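Local coordinates for sensor-type histidine kinase prrB (Mycobacterium tuberculosis, PDB 1YSR), which uses ATP to phosphorylate a histidine in two-component signalling, this chain being its C-terminal ATP-binding domain, at residues G62-V67 against D83-G88. Numbering follows the deposited sequence.
Sequences GGATLV and DDNGSG
Segment 83-88, the end of strand 77-84 and the loop that follows, whose Asp84-Asn85-Gly86-Ser87-Gly88 has the DxGxG pattern of the G1 box in histidine kinase ATP-binding domains, illustrates how one asparagine can tie the exit of one strand to the loop leading into its neighbour. At the open end of the hairpin, where strand 66-74 begins and strand 77-84 finishes, Val67 and Asp84 form an antiparallel non-hydrogen-bonded pair; their side chains cross obliquely on the sheet face packed by helix 44-61. Beyond it, Asn85 N reaches Leu66 O (3.0 Å), in the plane of that carbonyl. The side chain of Asn85 then takes over. Its CG sits in the crowded position between backbone N and carbonyl carbon (chi1 76°), bringing the amide over against Thr65 and Leu66. Asn85 OD1 accepts twice: from Thr65 N at 2.8 Å, in the carbonyl plane on a lone pair, and from Leu66 N at 2.9 Å, 60° above that plane. On the other side of the amide, Asn85 ND2 donates almost straight to Thr65 OG1 (2.8 Å), which lies close to the amide plane, the two side chains crossing at about a right angle. Leu66 CB rests against Asn85 CG at 3.6 Å. Asp84 is held by other bonds: its OD1 accepts from Gly86 N through the anti lone pair, an Asx turn, and from Ala140 N, while its CB packs on Ala64 CB. Gly86 CA passes 3.2 Å from Gly62 O. That carbonyl, at the C-terminal end of helix 44-61, takes Ser87 N on a lone pair, with Ser87 OG above its plane. With both amide ends of Asn85 engaged, its flip state is defined; the Ser87 bonds join the G1 loop to the helix end, and those of Asn85 join it to the start of strand 66-74, consistent with a defined shape for this part of the ATP-binding site.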
loop_
_atom_site.group_PDB
_atom_site.type_symbol
_atom_site.label_atom_id
_atom_site.label_comp_id
_atom_site.label_asym_id
_atom_site.label_seq_id
_atom_site.Cartn_x
_atom_site.Cartn_y
_atom_site.Cartn_z
ATOM N N GLY A 62 -8.360 -24.613 0.110
ATOM C CA GLY A 62 -8.699 -25.101 -1.242
ATOM C C GLY A 62 -7.637 -26.050 -1.792
ATOM O O GLY A 62 -7.847 -26.728 -2.787
ATOM N N GLY A 63 -6.496 -26.079 -1.140
ATOM C CA GLY A 63 -5.378 -26.899 -1.553
ATOM C C GLY A 63 -4.747 -26.399 -2.835
ATOM O O GLY A 63 -4.070 -27.162 -3.536
ATOM N N ALA A 64 -4.963 -25.122 -3.162
ATOM C CA ALA A 64 -4.366 -24.522 -4.373
ATOM C C ALA A 64 -2.849 -24.653 -4.415
ATOM O O ALA A 64 -2.160 -24.370 -3.386
ATOM C CB ALA A 64 -4.748 -23.015 -4.463
ATOM N N THR A 65 -2.323 -24.977 -5.610
ATOM C CA THR A 65 -0.877 -24.927 -5.897
ATOM C C THR A 65 -0.585 -23.855 -6.922
ATOM O O THR A 65 0.588 -23.565 -7.212
ATOM C CB THR A 65 -0.371 -26.289 -6.529
ATOM O OG1 THR A 65 -1.120 -26.522 -7.723
ATOM C CG2 THR A 65 -0.631 -27.422 -5.606
ATOM N N LEU A 66 -1.640 -23.278 -7.525
ATOM C CA LEU A 66 -1.506 -22.191 -8.499
ATOM C C LEU A 66 -2.569 -21.119 -8.153
ATOM O O LEU A 66 -3.767 -21.428 -7.933
ATOM C CB LEU A 66 -1.699 -22.681 -9.974
ATOM C CG LEU A 66 -1.766 -21.666 -11.105
ATOM C CD1 LEU A 66 -0.344 -21.183 -11.383
ATOM C CD2 LEU A 66 -2.294 -22.409 -12.397
ATOM N N VAL A 67 -2.086 -19.891 -8.052
ATOM C CA VAL A 67 -2.894 -18.689 -7.822
ATOM C C VAL A 67 -2.439 -17.573 -8.763
ATOM O O VAL A 67 -1.223 -17.356 -8.943
ATOM C CB VAL A 67 -2.736 -18.188 -6.348
ATOM C CG1 VAL A 67 -3.396 -16.797 -6.176
ATOM C CG2 VAL A 67 -3.302 -19.227 -5.369
ATOM N N ASP A 83 -7.641 -15.782 -8.599
ATOM C CA ASP A 83 -8.032 -17.094 -9.210
ATOM C C ASP A 83 -7.166 -18.242 -8.698
ATOM O O ASP A 83 -5.966 -18.055 -8.553
ATOM C CB ASP A 83 -7.823 -16.992 -10.746
ATOM C CG ASP A 83 -8.971 -16.348 -11.435
ATOM O OD1 ASP A 83 -9.938 -17.072 -11.730
ATOM O OD2 ASP A 83 -8.894 -15.127 -11.709
ATOM N N ASP A 84 -7.729 -19.414 -8.379
ATOM C CA ASP A 84 -6.885 -20.513 -7.898
ATOM C C ASP A 84 -7.296 -21.849 -8.585
ATOM O O ASP A 84 -8.355 -21.926 -9.233
ATOM C CB ASP A 84 -6.865 -20.638 -6.357
ATOM C CG ASP A 84 -8.205 -21.110 -5.793
ATOM O OD1 ASP A 84 -8.635 -22.253 -6.068
ATOM O OD2 ASP A 84 -8.869 -20.339 -5.079
ATOM N N ASN A 85 -6.418 -22.827 -8.449
ATOM C CA ASN A 85 -6.590 -24.139 -9.098
ATOM C C ASN A 85 -6.977 -25.167 -8.025
ATOM O O ASN A 85 -6.808 -26.375 -8.198
ATOM C CB ASN A 85 -5.282 -24.554 -9.834
ATOM C CG ASN A 85 -4.207 -25.039 -8.867
ATOM O OD1 ASN A 85 -4.215 -24.685 -7.686
ATOM N ND2 ASN A 85 -3.293 -25.901 -9.349
ATOM N N GLY A 86 -7.497 -24.688 -6.900
ATOM C CA GLY A 86 -7.920 -25.574 -5.807
ATOM C C GLY A 86 -9.290 -26.210 -6.054
ATOM O O GLY A 86 -9.769 -26.285 -7.209
ATOM N N SER A 87 -9.864 -26.735 -4.974
ATOM C CA SER A 87 -11.175 -27.388 -4.867
ATOM C C SER A 87 -12.351 -26.516 -5.283
ATOM O O SER A 87 -13.389 -26.997 -5.784
ATOM C CB SER A 87 -11.410 -27.786 -3.388
ATOM O OG SER A 87 -10.401 -28.604 -2.871
ATOM N N GLY A 88 -12.210 -25.217 -5.098
ATOM C CA GLY A 88 -13.313 -24.371 -5.451
ATOM C C GLY A 88 -14.339 -24.285 -4.314
ATOM O O GLY A 88 -14.187 -24.871 -3.233
#